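Putative c-1-tetrahydrofolate synthase, cytoplasmic (Leishmania major, PDB 4A26) probably catalyses the NADP-dependent oxidation of methylenetetrahydrofolate to methenyltetrahydrofolate and the hydrolysis of the latter to 10-formyltetrahydrofolate in one-carbon metabolism. Local coordinates at residues K23-A28 and L285-L290. Sequence-based numbering, arbitrary orientation.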
loop_
_atom_site.group_PDB
_atom_site.type_symbol
_atom_site.label_atom_id
_atom_site.label_comp_id
_atom_site.label_asym_id
_atom_site.label_seq_id
_atom_site.Cartn_x
_atom_site.Cartn_y
_atom_site.Cartn_z
ATOM N N LYS A 23 -21.209 9.036 20.037
ATOM C CA LYS A 23 -21.838 9.041 21.357
ATOM C C LYS A 23 -23.137 8.241 21.325
ATOM O O LYS A 23 -23.346 7.358 22.156
ATOM C CB LYS A 23 -22.109 10.479 21.815
ATOM C CG LYS A 23 -22.526 10.624 23.275
ATOM C CD LYS A 23 -23.116 12.007 23.550
ATOM C CE LYS A 23 -23.560 12.139 24.998
ATOM N NZ LYS A 23 -24.566 13.226 25.197
ATOM N N ASP A 24 -23.994 8.546 20.352
ATOM C CA ASP A 24 -25.272 7.845 20.184
ATOM C C ASP A 24 -25.083 6.358 19.887
ATOM O O ASP A 24 -25.752 5.516 20.486
ATOM C CB ASP A 24 -26.106 8.494 19.072
ATOM C CG ASP A 24 -26.704 9.834 19.483
ATOM O OD1 ASP A 24 -26.420 10.313 20.600
ATOM O OD2 ASP A 24 -27.466 10.411 18.678
ATOM N N LYS A 25 -24.173 6.038 18.968
ATOM C CA LYS A 25 -23.889 4.639 18.617
ATOM C C LYS A 25 -23.420 3.840 19.832
ATOM O O LYS A 25 -23.943 2.760 20.109
ATOM C CB LYS A 25 -22.843 4.553 17.502
ATOM C CG LYS A 25 -23.369 4.948 16.127
ATOM C CD LYS A 25 -22.255 4.946 15.093
ATOM C CE LYS A 25 -22.700 5.570 13.778
ATOM N NZ LYS A 25 -21.572 5.638 12.802
ATOM N N VAL A 26 -22.445 4.386 20.553
ATOM C CA VAL A 26 -21.955 3.777 21.789
ATOM C C VAL A 26 -23.078 3.578 22.818
ATOM O O VAL A 26 -23.101 2.573 23.523
ATOM C CB VAL A 26 -20.816 4.620 22.409
ATOM C CG1 VAL A 26 -20.493 4.153 23.824
ATOM C CG2 VAL A 26 -19.574 4.549 21.531
ATOM N N ALA A 27 -24.004 4.533 22.889
ATOM C CA ALA A 27 -25.149 4.445 23.803
ATOM C C ALA A 27 -26.154 3.385 23.357
ATOM O O ALA A 27 -26.816 2.765 24.186
ATOM C CB ALA A 27 -25.835 5.799 23.923
ATOM N N ALA A 28 -26.273 3.195 22.046
ATOM C CA ALA A 28 -27.170 2.187 21.486
ATOM C C ALA A 28 -26.648 0.777 21.750
ATOM O O ALA A 28 -27.424 -0.123 22.070
ATOM C CB ALA A 28 -27.361 2.412 19.984
ATOM N N LEU A 285 -9.891 8.402 15.317
ATOM C CA LEU A 285 -9.350 7.438 16.279
ATOM C C LEU A 285 -10.462 6.793 17.100
ATOM O O LEU A 285 -10.388 5.610 17.420
ATOM C CB LEU A 285 -8.329 8.099 17.209
ATOM C CG LEU A 285 -7.826 7.255 18.378
ATOM C CD1 LEU A 285 -7.135 6.002 17.877
ATOM C CD2 LEU A 285 -6.898 8.075 19.262
ATOM N N LEU A 286 -11.488 7.569 17.445
ATOM C CA LEU A 286 -12.630 7.032 18.190
ATOM C C LEU A 286 -13.493 6.122 17.316
ATOM O O LEU A 286 -13.965 5.082 17.778
ATOM C CB LEU A 286 -13.481 8.155 18.784
ATOM C CG LEU A 286 -12.854 8.959 19.923
ATOM C CD1 LEU A 286 -13.798 10.075 20.366
ATOM C CD2 LEU A 286 -12.514 8.057 21.094
ATOM N N GLU A 287 -13.690 6.510 16.057
ATOM C CA GLU A 287 -14.468 5.693 15.121
ATOM C C GLU A 287 -13.780 4.358 14.856
ATOM O O GLU A 287 -14.421 3.304 14.883
ATOM C CB GLU A 287 -14.712 6.432 13.804
ATOM C CG GLU A 287 -15.701 5.712 12.893
ATOM C CD GLU A 287 -16.738 6.640 12.302
ATOM O OE1 GLU A 287 -16.354 7.589 11.582
ATOM O OE2 GLU A 287 -17.945 6.417 12.555
ATOM N N ASN A 288 -12.476 4.418 14.598
ATOM C CA ASN A 288 -11.648 3.225 14.519
ATOM C C ASN A 288 -11.873 2.329 15.733
ATOM O O ASN A 288 -12.059 1.126 15.595
ATOM C CB ASN A 288 -10.163 3.610 14.406
ATOM C CG ASN A 288 -9.716 3.857 12.957
ATOM O OD1 ASN A 288 -10.538 4.028 12.054
ATOM N ND2 ASN A 288 -8.401 3.879 12.741
ATOM N N THR A 289 -11.880 2.929 16.920
ATOM C CA THR A 289 -12.045 2.183 18.171
ATOM C C THR A 289 -13.455 1.633 18.355
ATOM O O THR A 289 -13.635 0.613 19.020
ATOM C CB THR A 289 -11.707 3.051 19.390
ATOM O OG1 THR A 289 -10.471 3.735 19.163
ATOM C CG2 THR A 289 -11.585 2.192 20.643
ATOM N N LEU A 290 -14.453 2.308 17.785
ATOM C CA LEU A 290 -15.824 1.795 17.802
ATOM C C LEU A 290 -15.890 0.523 16.961
ATOM O O LEU A 290 -16.351 -0.510 17.438
ATOM C CB LEU A 290 -16.821 2.833 17.270
ATOM C CG LEU A 290 -18.283 2.734 17.736
ATOM C CD1 LEU A 290 -19.177 3.542 16.806
ATOM C CD2 LEU A 290 -18.776 1.310 17.813
#
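L290 reaches from the C-terminal helix 279-297 to K25 and V26 on helix 11-32, two nearly parallel helices near the two ends of the chain. The pair follows the known fold of methylenetetrahydrofolate dehydrogenase/cyclohydrolases: the last helix, although it falls in the sequence family of the NAD(P)-binding Rossmann domain, returns to pack against the first helix of the catalytic domain. The axes of the two short segments come no closer than 11.4 Å, at 21° to each other, so side chains rather than backbones bridge the gap. L290 carries the apolar part. Its CG stands anti to the backbone N (chi1 -155°), which extends the isobutyl group toward helix 11-32. The CD1 methyl lies against the aliphatic stem of K25, 3.8 Å from K25 CD and 3.9 Å from K25 CB, the two side chains running at about a right angle. On the neighbouring side of the same helix, the CG2 methyl of V26 comes within 4.4 Å of L290 CG, a looser apolar contact. L290 is buried, with L22 and L29, flanking segment 23-28 on helix 11-32, also touching it, and V26 packs on V65 as well; K25 is exposed. The lysine chain is extended beyond CG and carries its ammonium past the leucine to E287, one turn earlier on the C-terminal helix. E287 is bent at chi2 (134°), which brings its carboxylate round to the lysine; its side chain also touches L22 and K150. Within the C-terminal helix, L285 O accepts from both T289 N and T289 OG1, the hydroxyl at 2.6 Å. Across the helices no hydrogen bond forms, and the polar link is one long salt bridge, K25 NZ to E287 OE2 at 3.7 Å.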